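Local structure of DELTA1-pyrroline-2-carboxylate reductase (Thermococcus litoralis DSM 5473, 6T3E) at residues R253-E258 and S277-I282; E47-E52 and S80-S85; G234-G239 and R313-F318. The protein catalyses the NADH-dependent reduction of the cyclic imine of Δ1-pyrroline-2-carboxylate to L-proline, probably as a step in L-hydroxyproline metabolism. All blocks are in the same frame, centred on the assembly; numbering follows the deposited sequence.

How the contacts relate
Contacts 1 and 3 belong to the eight-stranded parallel sheet domain, whereas contact 2 lies in the domain of the mixed sheet, with its centre about 29 Å from that of contact 1 and about 31 Å from that of contact 3. Contact 1 is the buried one: a single carboxylate receives two backbone amides near the NADH, and L255 CD1 meets L317 CD1 of contact 3 at 4.1 Å. Contact 3 is partly buried, with an isoleucine pair on its inner side and an exposed ion pair on its outer side. Contact 2, also partly buried, sets a helix against a strand end through a glutamate. No element is shared between contact 2 and the other two.

Contact 1 (R253-E258 and S277-I282); sequences RELDSE and SGDIII
R253 lays its guanidinium against I282, with CG2 of I282 centred over one face and 3.5 Å from R253 CZ. The first torsion sets R253 CG between the backbone N and the carbonyl carbon (chi1 58°), and the chain then runs extended to NE, which carries the flat group past the helix 278-286. D256 CA lies over the opposite face, toward the rim. S257 OG sits in the plane at the edge, where R253 NH1 donates to it almost straight (2.8 Å, 173°); that hydroxyl is also hydrogen-bonded to E286 OE2.

At E254 the backbone takes over. Its N donates to D279 OD1 (3.0 Å), arriving on the syn side but tilted from the carboxylate plane. The E254 side chain crosses that of D279 obliquely, with E254 OE2 4.1 Å from D279 OD2 and the carboxylate planes 22° apart. S244 OG is hydrogen-bonded to E254 OE2 and T224 N to OE1, while K319 NZ makes a salt bridge with D279 OD2 and a longer, weak ion pair with E254 OE2.

L255 N completes the grip on D279 OD1 (2.8 Å), meeting the oxygen nearly along its C-O axis. L255 CG lies 3.1 Å from D279 OD1, the two side chains crossing at about a right angle. Beyond it D256 turns away as the N-cap of helix 257-262.

D279 thus uses one oxygen for two consecutive amides of 253-258 and the other for a lysine, tying the start of helix 278-286 to the loop that follows strand 241-244, where the E254 side chain is about 6 Å from the bound NADH. With two acids this close, K319 probably offsets part of the repulsion, mostly at D279, while S244 OG and T224 N would stabilise the charge on E254.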
loop_
_atom_site.group_PDB
_atom_site.type_symbol
_atom_site.label_atom_id
_atom_site.label_comp_id
_atom_site.label_asym_id
_atom_site.label_seq_id
_atom_site.Cartn_x
_atom_site.Cartn_y
_atom_site.Cartn_z
ATOM N N ARG B 253 5.655 -23.662 -5.614
ATOM C CA ARG B 253 4.571 -24.453 -5.053
ATOM C C ARG B 253 5.159 -25.508 -4.135
ATOM O O ARG B 253 6.319 -25.894 -4.285
ATOM C CB ARG B 253 3.722 -25.108 -6.140
ATOM C CG ARG B 253 4.490 -26.007 -7.052
ATOM C CD ARG B 253 3.546 -26.790 -7.910
ATOM N NE ARG B 253 4.267 -27.602 -8.875
ATOM C CZ ARG B 253 3.680 -28.448 -9.710
ATOM N NH1 ARG B 253 2.358 -28.587 -9.688
ATOM N NH2 ARG B 253 4.411 -29.155 -10.559
ATOM N N GLU B 254 4.338 -25.953 -3.174
ATOM C CA GLU B 254 4.684 -27.009 -2.230
ATOM C C GLU B 254 3.808 -28.246 -2.400
ATOM O O GLU B 254 4.058 -29.261 -1.744
ATOM C CB GLU B 254 4.592 -26.490 -0.776
ATOM C CG GLU B 254 3.174 -26.051 -0.300
ATOM C CD GLU B 254 3.158 -25.110 0.944
ATOM O OE1 GLU B 254 4.081 -25.149 1.782
ATOM O OE2 GLU B 254 2.200 -24.317 1.082
ATOM N N LEU B 255 2.802 -28.196 -3.270
ATOM C CA LEU B 255 1.933 -29.329 -3.559
ATOM C C LEU B 255 2.100 -29.712 -5.019
ATOM O O LEU B 255 2.051 -28.848 -5.899
ATOM C CB LEU B 255 0.471 -28.987 -3.279
ATOM C CG LEU B 255 0.261 -28.015 -2.121
ATOM C CD1 LEU B 255 -1.187 -27.526 -2.076
ATOM C CD2 LEU B 255 0.645 -28.703 -0.830
ATOM N N ASP B 256 2.265 -31.001 -5.287
ATOM C CA ASP B 256 2.341 -31.418 -6.680
ATOM C C ASP B 256 0.964 -31.308 -7.342
ATOM O O ASP B 256 -0.062 -31.079 -6.694
ATOM C CB ASP B 256 2.915 -32.833 -6.796
ATOM C CG ASP B 256 1.977 -33.906 -6.276
ATOM O OD1 ASP B 256 1.048 -33.584 -5.503
ATOM O OD2 ASP B 256 2.186 -35.090 -6.633
ATOM N N SER B 257 0.960 -31.429 -8.668
ATOM C CA SER B 257 -0.285 -31.268 -9.410
ATOM C C SER B 257 -1.316 -32.313 -9.005
ATOM O O SER B 257 -2.522 -32.037 -9.024
ATOM C CB SER B 257 0.001 -31.337 -10.908
ATOM O OG SER B 257 0.953 -30.355 -11.277
ATOM N N GLU B 258 -0.864 -33.501 -8.599
ATOM C CA GLU B 258 -1.801 -34.548 -8.201
ATOM C C GLU B 258 -2.590 -34.148 -6.957
ATOM O O GLU B 258 -3.789 -34.440 -6.858
ATOM C CB GLU B 258 -1.050 -35.859 -7.966
ATOM C CG GLU B 258 -1.914 -36.998 -7.442
ATOM C CD GLU B 258 -2.995 -37.404 -8.421
ATOM O OE1 GLU B 258 -2.881 -37.051 -9.614
ATOM O OE2 GLU B 258 -3.958 -38.085 -8.003
ATOM N N SER B 277 -0.673 -17.701 -6.555
ATOM C CA SER B 277 -0.315 -19.010 -6.013
ATOM C C SER B 277 0.136 -19.954 -7.119
ATOM O O SER B 277 -0.685 -20.427 -7.914
ATOM C CB SER B 277 -1.478 -19.630 -5.251
ATOM O OG SER B 277 -1.080 -20.896 -4.751
ATOM N N GLY B 278 1.430 -20.281 -7.130
ATOM C CA GLY B 278 1.909 -21.291 -8.051
ATOM C C GLY B 278 1.334 -22.662 -7.791
ATOM O O GLY B 278 1.240 -23.470 -8.726
ATOM N N ASP B 279 0.909 -22.928 -6.549
ATOM C CA ASP B 279 0.258 -24.196 -6.224
ATOM C C ASP B 279 -0.963 -24.445 -7.102
ATOM O O ASP B 279 -1.349 -25.598 -7.323
ATOM C CB ASP B 279 -0.134 -24.221 -4.745
ATOM C CG ASP B 279 1.013 -24.665 -3.833
ATOM O OD1 ASP B 279 1.481 -25.815 -4.004
ATOM O OD2 ASP B 279 1.438 -23.869 -2.947
ATOM N N ILE B 280 -1.585 -23.385 -7.603
ATOM C CA ILE B 280 -2.754 -23.492 -8.458
ATOM C C ILE B 280 -2.433 -23.108 -9.901
ATOM O O ILE B 280 -2.880 -23.780 -10.832
ATOM C CB ILE B 280 -3.907 -22.630 -7.890
ATOM C CG1 ILE B 280 -4.149 -22.968 -6.410
ATOM C CG2 ILE B 280 -5.180 -22.806 -8.698
ATOM C CD1 ILE B 280 -4.469 -24.427 -6.141
ATOM N N ILE B 281 -1.620 -22.065 -10.107
ATOM C CA ILE B 281 -1.348 -21.567 -11.453
ATOM C C ILE B 281 -0.617 -22.617 -12.282
ATOM O O ILE B 281 -0.922 -22.821 -13.466
ATOM C CB ILE B 281 -0.553 -20.253 -11.387
ATOM C CG1 ILE B 281 -1.388 -19.144 -10.759
ATOM C CG2 ILE B 281 -0.105 -19.829 -12.771
ATOM C CD1 ILE B 281 -0.539 -18.006 -10.208
ATOM N N ILE B 282 0.359 -23.294 -11.685
ATOM C CA ILE B 282 1.160 -24.272 -12.415
ATOM C C ILE B 282 0.296 -25.452 -12.858
ATOM O O ILE B 282 0.345 -25.816 -14.043
ATOM C CB ILE B 282 2.375 -24.735 -11.585
ATOM C CG1 ILE B 282 3.435 -23.628 -11.503
ATOM C CG2 ILE B 282 2.977 -26.002 -12.174
ATOM C CD1 ILE B 282 4.507 -23.877 -10.474
#

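Contact 2 (E47-E52 and S80-S85); sequences ERAFLE and SYLEDS
E52 reaches from helix 39-54 to the chain that leaves strand 73-82, touching L82, D84 and S85. Its CB lies at the edge of the guanidinium of R48, the residue one helical turn earlier, and in the plane of that group. CG is anti to the backbone N (chi1 169°) and the chain stays extended beyond it, so the carboxylate is carried straight across. Next, CD is received between two methylenes, 3.6 Å from L82 CB and 3.7 Å from D84 CB; the D84 side chain runs past E52 in the opposite direction.

The chain being gripped is the beta-hairpin turn joining strands 73-82 and 87-95, antiparallel neighbours in the mixed sheet, so the contact packs a helix against the end of this strand pair. Beside it, A49 CB meets L82 CD1 at 4.1 Å, and helix 324-341 covers both through I329 and I325. E83 O accepts from K70 NZ of the second subunit, which places the turn next to the dimer interface.

At the tip, OE1 uses its syn lone pair for the S85 hydroxyl (OG to OE1, 3.2 Å) and makes a salt bridge with R48 NH1 at 2.8 Å. OE1 also takes a weak share of S85 N. L82 CB lies against E52 OE2 at 3.0 Å. The same E52 OE2 accepts a weak bond from D84 N (3.0 Å, 128°). A second weak bond reaches E52 OE2 from S85 N (3.4 Å, 168°). S85 OG stands over the centre of the R48 guanidinium face.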
loop_
_atom_site.group_PDB
_atom_site.type_symbol
_atom_site.label_atom_id
_atom_site.label_comp_id
_atom_site.label_asym_id
_atom_site.label_seq_id
_atom_site.Cartn_x
_atom_site.Cartn_y
_atom_site.Cartn_z
ATOM N N GLU B 47 -13.734 -14.951 10.606
ATOM C CA GLU B 47 -14.960 -15.487 10.026
ATOM C C GLU B 47 -15.958 -14.379 9.710
ATOM O O GLU B 47 -16.587 -14.384 8.643
ATOM C CB GLU B 47 -15.581 -16.504 10.978
ATOM C CG GLU B 47 -16.801 -17.184 10.422
ATOM C CD GLU B 47 -17.067 -18.535 11.078
ATOM O OE1 GLU B 47 -16.469 -18.822 12.158
ATOM O OE2 GLU B 47 -17.850 -19.314 10.486
ATOM N N ARG B 48 -16.099 -13.405 10.612
ATOM C CA ARG B 48 -17.021 -12.296 10.378
ATOM C C ARG B 48 -16.544 -11.404 9.237
ATOM O O ARG B 48 -17.362 -10.862 8.477
ATOM C CB ARG B 48 -17.190 -11.478 11.665
ATOM C CG ARG B 48 -18.132 -10.292 11.501
ATOM C CD ARG B 48 -17.616 -8.984 12.141
ATOM N NE ARG B 48 -18.683 -7.985 12.308
ATOM C CZ ARG B 48 -19.359 -7.406 11.312
ATOM N NH1 ARG B 48 -19.087 -7.704 10.044
ATOM N NH2 ARG B 48 -20.315 -6.520 11.585
ATOM N N ALA B 49 -15.221 -11.261 9.094
ATOM C CA ALA B 49 -14.668 -10.447 8.018
ATOM C C ALA B 49 -15.027 -11.019 6.654
ATOM O O ALA B 49 -15.295 -10.269 5.705
ATOM C CB ALA B 49 -13.158 -10.338 8.179
ATOM N N PHE B 50 -15.008 -12.350 6.530
ATOM C CA PHE B 50 -15.380 -12.992 5.275
ATOM C C PHE B 50 -16.885 -12.933 5.039
ATOM O O PHE B 50 -17.328 -12.794 3.892
ATOM C CB PHE B 50 -14.883 -14.436 5.263
ATOM C CG PHE B 50 -13.450 -14.567 4.843
ATOM C CD1 PHE B 50 -13.102 -14.511 3.504
ATOM C CD2 PHE B 50 -12.449 -14.714 5.789
ATOM C CE1 PHE B 50 -11.794 -14.616 3.115
ATOM C CE2 PHE B 50 -11.120 -14.825 5.405
ATOM C CZ PHE B 50 -10.788 -14.774 4.069
ATOM N N LEU B 51 -17.685 -13.030 6.104
ATOM C CA LEU B 51 -19.117 -12.821 5.947
ATOM C C LEU B 51 -19.402 -11.394 5.511
ATOM O O LEU B 51 -20.255 -11.159 4.643
ATOM C CB LEU B 51 -19.845 -13.138 7.249
ATOM C CG LEU B 51 -21.360 -12.890 7.255
ATOM C CD1 LEU B 51 -22.060 -13.698 6.170
ATOM C CD2 LEU B 51 -21.939 -13.202 8.627
ATOM N N GLU B 52 -18.680 -10.427 6.089
ATOM C CA GLU B 52 -18.828 -9.042 5.657
ATOM C C GLU B 52 -18.396 -8.872 4.203
ATOM O O GLU B 52 -19.018 -8.108 3.452
ATOM C CB GLU B 52 -18.040 -8.123 6.601
ATOM C CG GLU B 52 -17.893 -6.669 6.133
ATOM C CD GLU B 52 -17.471 -5.693 7.241
ATOM O OE1 GLU B 52 -17.389 -6.095 8.422
ATOM O OE2 GLU B 52 -17.206 -4.514 6.918
ATOM N N SER B 80 -7.261 -2.561 2.870
ATOM C CA SER B 80 -8.654 -2.983 2.787
ATOM C C SER B 80 -9.506 -2.104 3.688
ATOM O O SER B 80 -9.024 -1.538 4.671
ATOM C CB SER B 80 -8.847 -4.461 3.157
ATOM O OG SER B 80 -8.837 -4.658 4.556
ATOM N N TYR B 81 -10.785 -2.007 3.343
ATOM C CA TYR B 81 -11.737 -1.234 4.122
ATOM C C TYR B 81 -12.967 -2.094 4.342
ATOM O O TYR B 81 -13.613 -2.521 3.380
ATOM C CB TYR B 81 -12.098 0.079 3.415
ATOM C CG TYR B 81 -13.180 0.860 4.117
ATOM C CD1 TYR B 81 -13.221 0.944 5.507
ATOM C CD2 TYR B 81 -14.171 1.504 3.392
ATOM C CE1 TYR B 81 -14.224 1.655 6.153
ATOM C CE2 TYR B 81 -15.177 2.214 4.024
ATOM C CZ TYR B 81 -15.205 2.283 5.403
ATOM O OH TYR B 81 -16.214 2.989 6.018
ATOM N N LEU B 82 -13.281 -2.362 5.602
ATOM C CA LEU B 82 -14.502 -3.072 5.958
ATOM C C LEU B 82 -15.448 -2.045 6.557
ATOM O O LEU B 82 -15.218 -1.548 7.667
ATOM C CB LEU B 82 -14.228 -4.223 6.922
ATOM C CG LEU B 82 -13.016 -5.087 6.598
ATOM C CD1 LEU B 82 -12.985 -6.293 7.511
ATOM C CD2 LEU B 82 -13.045 -5.495 5.136
ATOM N N GLU B 83 -16.522 -1.755 5.824
ATOM C CA GLU B 83 -17.331 -0.577 6.097
ATOM C C GLU B 83 -18.285 -0.789 7.258
ATOM O O GLU B 83 -18.512 0.144 8.034
ATOM C CB GLU B 83 -18.083 -0.175 4.828
ATOM C CG GLU B 83 -17.199 -0.296 3.577
ATOM C CD GLU B 83 -17.960 -0.366 2.262
ATOM O OE1 GLU B 83 -18.487 -1.456 1.937
ATOM O OE2 GLU B 83 -17.998 0.663 1.539
ATOM N N ASP B 84 -18.804 -2.004 7.434
ATOM C CA ASP B 84 -19.627 -2.288 8.606
ATOM C C ASP B 84 -18.793 -2.259 9.883
ATOM O O ASP B 84 -19.166 -1.613 10.868
ATOM C CB ASP B 84 -20.312 -3.643 8.446
ATOM C CG ASP B 84 -21.539 -3.567 7.571
ATOM O OD1 ASP B 84 -22.036 -2.440 7.331
ATOM O OD2 ASP B 84 -21.995 -4.635 7.109
ATOM N N SER B 85 -17.655 -2.948 9.881
ATOM C CA SER B 85 -16.768 -2.941 11.033
ATOM C C SER B 85 -15.986 -1.642 11.159
ATOM O O SER B 85 -15.388 -1.399 12.215
ATOM C CB SER B 85 -15.807 -4.133 10.958
ATOM O OG SER B 85 -16.464 -5.329 11.348
#

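Contact 3 (G234-G239 and R313-F318); sequences GWIREG and REITLF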
loop_
_atom_site.group_PDB
_atom_site.type_symbol
_atom_site.label_atom_id
_atom_site.label_comp_id
_atom_site.label_asym_id
_atom_site.label_seq_id
_atom_site.Cartn_x
_atom_site.Cartn_y
_atom_site.Cartn_z
ATOM N N GLY B 234 0.083 -39.029 -4.232
ATOM C CA GLY B 234 0.017 -40.471 -4.050
ATOM C C GLY B 234 -0.016 -40.912 -2.600
ATOM O O GLY B 234 -0.414 -42.049 -2.313
ATOM N N TRP B 235 0.399 -40.041 -1.676
ATOM C CA TRP B 235 0.411 -40.364 -0.258
ATOM C C TRP B 235 -0.906 -40.071 0.439
ATOM O O TRP B 235 -1.189 -40.681 1.478
ATOM C CB TRP B 235 1.521 -39.587 0.457
ATOM C CG TRP B 235 2.854 -39.672 -0.216
ATOM C CD1 TRP B 235 3.329 -40.699 -0.998
ATOM C CD2 TRP B 235 3.896 -38.691 -0.167
ATOM N NE1 TRP B 235 4.595 -40.406 -1.436
ATOM C CE2 TRP B 235 4.970 -39.185 -0.933
ATOM C CE3 TRP B 235 4.030 -37.444 0.458
ATOM C CZ2 TRP B 235 6.157 -38.475 -1.092
ATOM C CZ3 TRP B 235 5.211 -36.740 0.295
ATOM C CH2 TRP B 235 6.254 -37.254 -0.481
ATOM N N ILE B 236 -1.707 -39.156 -0.096
ATOM C CA ILE B 236 -2.894 -38.682 0.606
ATOM C C ILE B 236 -4.004 -39.723 0.507
ATOM O O ILE B 236 -4.512 -40.003 -0.584
ATOM C CB ILE B 236 -3.355 -37.334 0.042
ATOM C CG1 ILE B 236 -2.135 -36.448 -0.240
ATOM C CG2 ILE B 236 -4.295 -36.664 1.012
ATOM C CD1 ILE B 236 -2.467 -35.031 -0.672
ATOM N N ARG B 237 -4.414 -40.262 1.652
ATOM C CA ARG B 237 -5.552 -41.163 1.679
ATOM C C ARG B 237 -6.841 -40.353 1.788
ATOM O O ARG B 237 -6.827 -39.150 2.046
ATOM C CB ARG B 237 -5.435 -42.166 2.829
ATOM C CG ARG B 237 -5.137 -41.561 4.177
ATOM C CD ARG B 237 -5.185 -42.628 5.262
ATOM N NE ARG B 237 -4.977 -42.067 6.595
ATOM C CZ ARG B 237 -5.877 -41.343 7.257
ATOM N NH1 ARG B 237 -7.060 -41.077 6.714
ATOM N NH2 ARG B 237 -5.591 -40.879 8.469
ATOM N N GLU B 238 -7.965 -41.021 1.560
ATOM C CA GLU B 238 -9.238 -40.325 1.575
ATOM C C GLU B 238 -9.555 -39.788 2.969
ATOM O O GLU B 238 -9.015 -40.233 3.989
ATOM C CB GLU B 238 -10.363 -41.236 1.090
ATOM C CG GLU B 238 -10.190 -42.695 1.420
ATOM C CD GLU B 238 -11.305 -43.542 0.831
ATOM O OE1 GLU B 238 -12.148 -44.043 1.611
ATOM O OE2 GLU B 238 -11.345 -43.698 -0.410
ATOM N N GLY B 239 -10.436 -38.795 2.990
ATOM C CA GLY B 239 -10.915 -38.217 4.222
ATOM C C GLY B 239 -9.988 -37.239 4.898
ATOM O O GLY B 239 -10.309 -36.774 5.997
ATOM N N ARG B 313 -15.345 -39.502 2.290
ATOM C CA ARG B 313 -14.319 -40.021 1.397
ATOM C C ARG B 313 -13.602 -38.938 0.608
ATOM O O ARG B 313 -12.486 -39.180 0.136
ATOM C CB ARG B 313 -14.937 -41.034 0.423
ATOM C CG ARG B 313 -15.786 -42.107 1.102
ATOM C CD ARG B 313 -15.693 -43.445 0.370
ATOM N NE ARG B 313 -15.986 -44.590 1.237
ATOM C CZ ARG B 313 -15.302 -44.905 2.337
ATOM N NH1 ARG B 313 -15.644 -45.970 3.052
ATOM N NH2 ARG B 313 -14.273 -44.159 2.722
ATOM N N GLU B 314 -14.183 -37.748 0.488
ATOM C CA GLU B 314 -13.537 -36.694 -0.282
ATOM C C GLU B 314 -12.277 -36.196 0.425
ATOM O O GLU B 314 -12.140 -36.290 1.649
ATOM C CB GLU B 314 -14.502 -35.531 -0.558
ATOM C CG GLU B 314 -15.483 -35.177 0.554
ATOM C CD GLU B 314 -16.579 -34.213 0.092
ATOM O OE1 GLU B 314 -17.108 -33.448 0.932
ATOM O OE2 GLU B 314 -16.913 -34.217 -1.115
ATOM N N ILE B 315 -11.326 -35.713 -0.367
ATOM C CA ILE B 315 -10.134 -35.052 0.149
ATOM C C ILE B 315 -10.300 -33.556 -0.064
ATOM O O ILE B 315 -10.489 -33.105 -1.201
ATOM C CB ILE B 315 -8.857 -35.566 -0.528
ATOM C CG1 ILE B 315 -8.718 -37.071 -0.318
ATOM C CG2 ILE B 315 -7.648 -34.839 0.026
ATOM C CD1 ILE B 315 -7.391 -37.611 -0.705
ATOM N N THR B 316 -10.247 -32.789 1.025
ATOM C CA THR B 316 -10.477 -31.351 0.988
ATOM C C THR B 316 -9.167 -30.599 1.146
ATOM O O THR B 316 -8.359 -30.922 2.021
ATOM C CB THR B 316 -11.440 -30.910 2.098
ATOM O OG1 THR B 316 -11.183 -31.667 3.289
ATOM C CG2 THR B 316 -12.887 -31.110 1.667
ATOM N N LEU B 317 -8.994 -29.558 0.332
ATOM C CA LEU B 317 -7.786 -28.741 0.337
ATOM C C LEU B 317 -8.172 -27.273 0.395
ATOM O O LEU B 317 -8.835 -26.767 -0.517
ATOM C CB LEU B 317 -6.927 -29.013 -0.902
ATOM C CG LEU B 317 -6.005 -27.870 -1.325
ATOM C CD1 LEU B 317 -4.902 -27.676 -0.308
ATOM C CD2 LEU B 317 -5.437 -28.143 -2.706
ATOM N N PHE B 318 -7.733 -26.588 1.453
ATOM C CA PHE B 318 -7.903 -25.145 1.592
ATOM C C PHE B 318 -6.578 -24.482 1.241
ATOM O O PHE B 318 -5.579 -24.660 1.947
ATOM C CB PHE B 318 -8.345 -24.769 3.006
ATOM C CG PHE B 318 -8.322 -23.283 3.276
ATOM C CD1 PHE B 318 -9.027 -22.410 2.463
ATOM C CD2 PHE B 318 -7.602 -22.764 4.345
ATOM C CE1 PHE B 318 -9.010 -21.048 2.705
ATOM C CE2 PHE B 318 -7.579 -21.410 4.597
ATOM C CZ PHE B 318 -8.284 -20.546 3.773
#
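E238 and R313 bring the flat groups of this contact together, a carboxylate and a guanidinium whose planes are 40° apart. The two side chains lie alongside and point the same way, and E238 OE1 approaches the guanidinium obliquely, over neither a face nor in the plane of an edge. The salt bridge runs from OE1 to R313 NH2; its modelled length of 2.4 Å is too short to be trusted at 2.6 Å resolution, so the ion pair is supported but its detail is doubtful. Both residues are exposed. The guanidinium of R237 has its salt bridge with D218, outside this contact.

Next to this pair the link is made by the backbone. G239 donates its N weakly to E314 O (3.3 Å, 129°), and its CA lies 3.4 Å from the same oxygen in a C-H...O contact. E314 O has a firmer partner in R309 NH2.

The apolar part rests on I315. Because CG1 lies opposite the carbonyl carbon (chi1 -59°), the CG1-CD1 arm extends toward 234-239: CG1 comes 3.8 Å from E238 CA, and CD1 packs 3.7 Å from I236 CG2. T214 of helix 210-215 touches the I236 side chain as well.

G239 runs into strand 241-244 and I315 into strand 316-319, adjacent and parallel strands joined by backbone bonds of T316 to T240 and I242. The contact therefore sits at the N-terminal ends of two inner strands of the parallel sheet of a Rossmann-type dinucleotide-binding domain, the end opposite the C-terminal strand ends where such folds hold the cofactor.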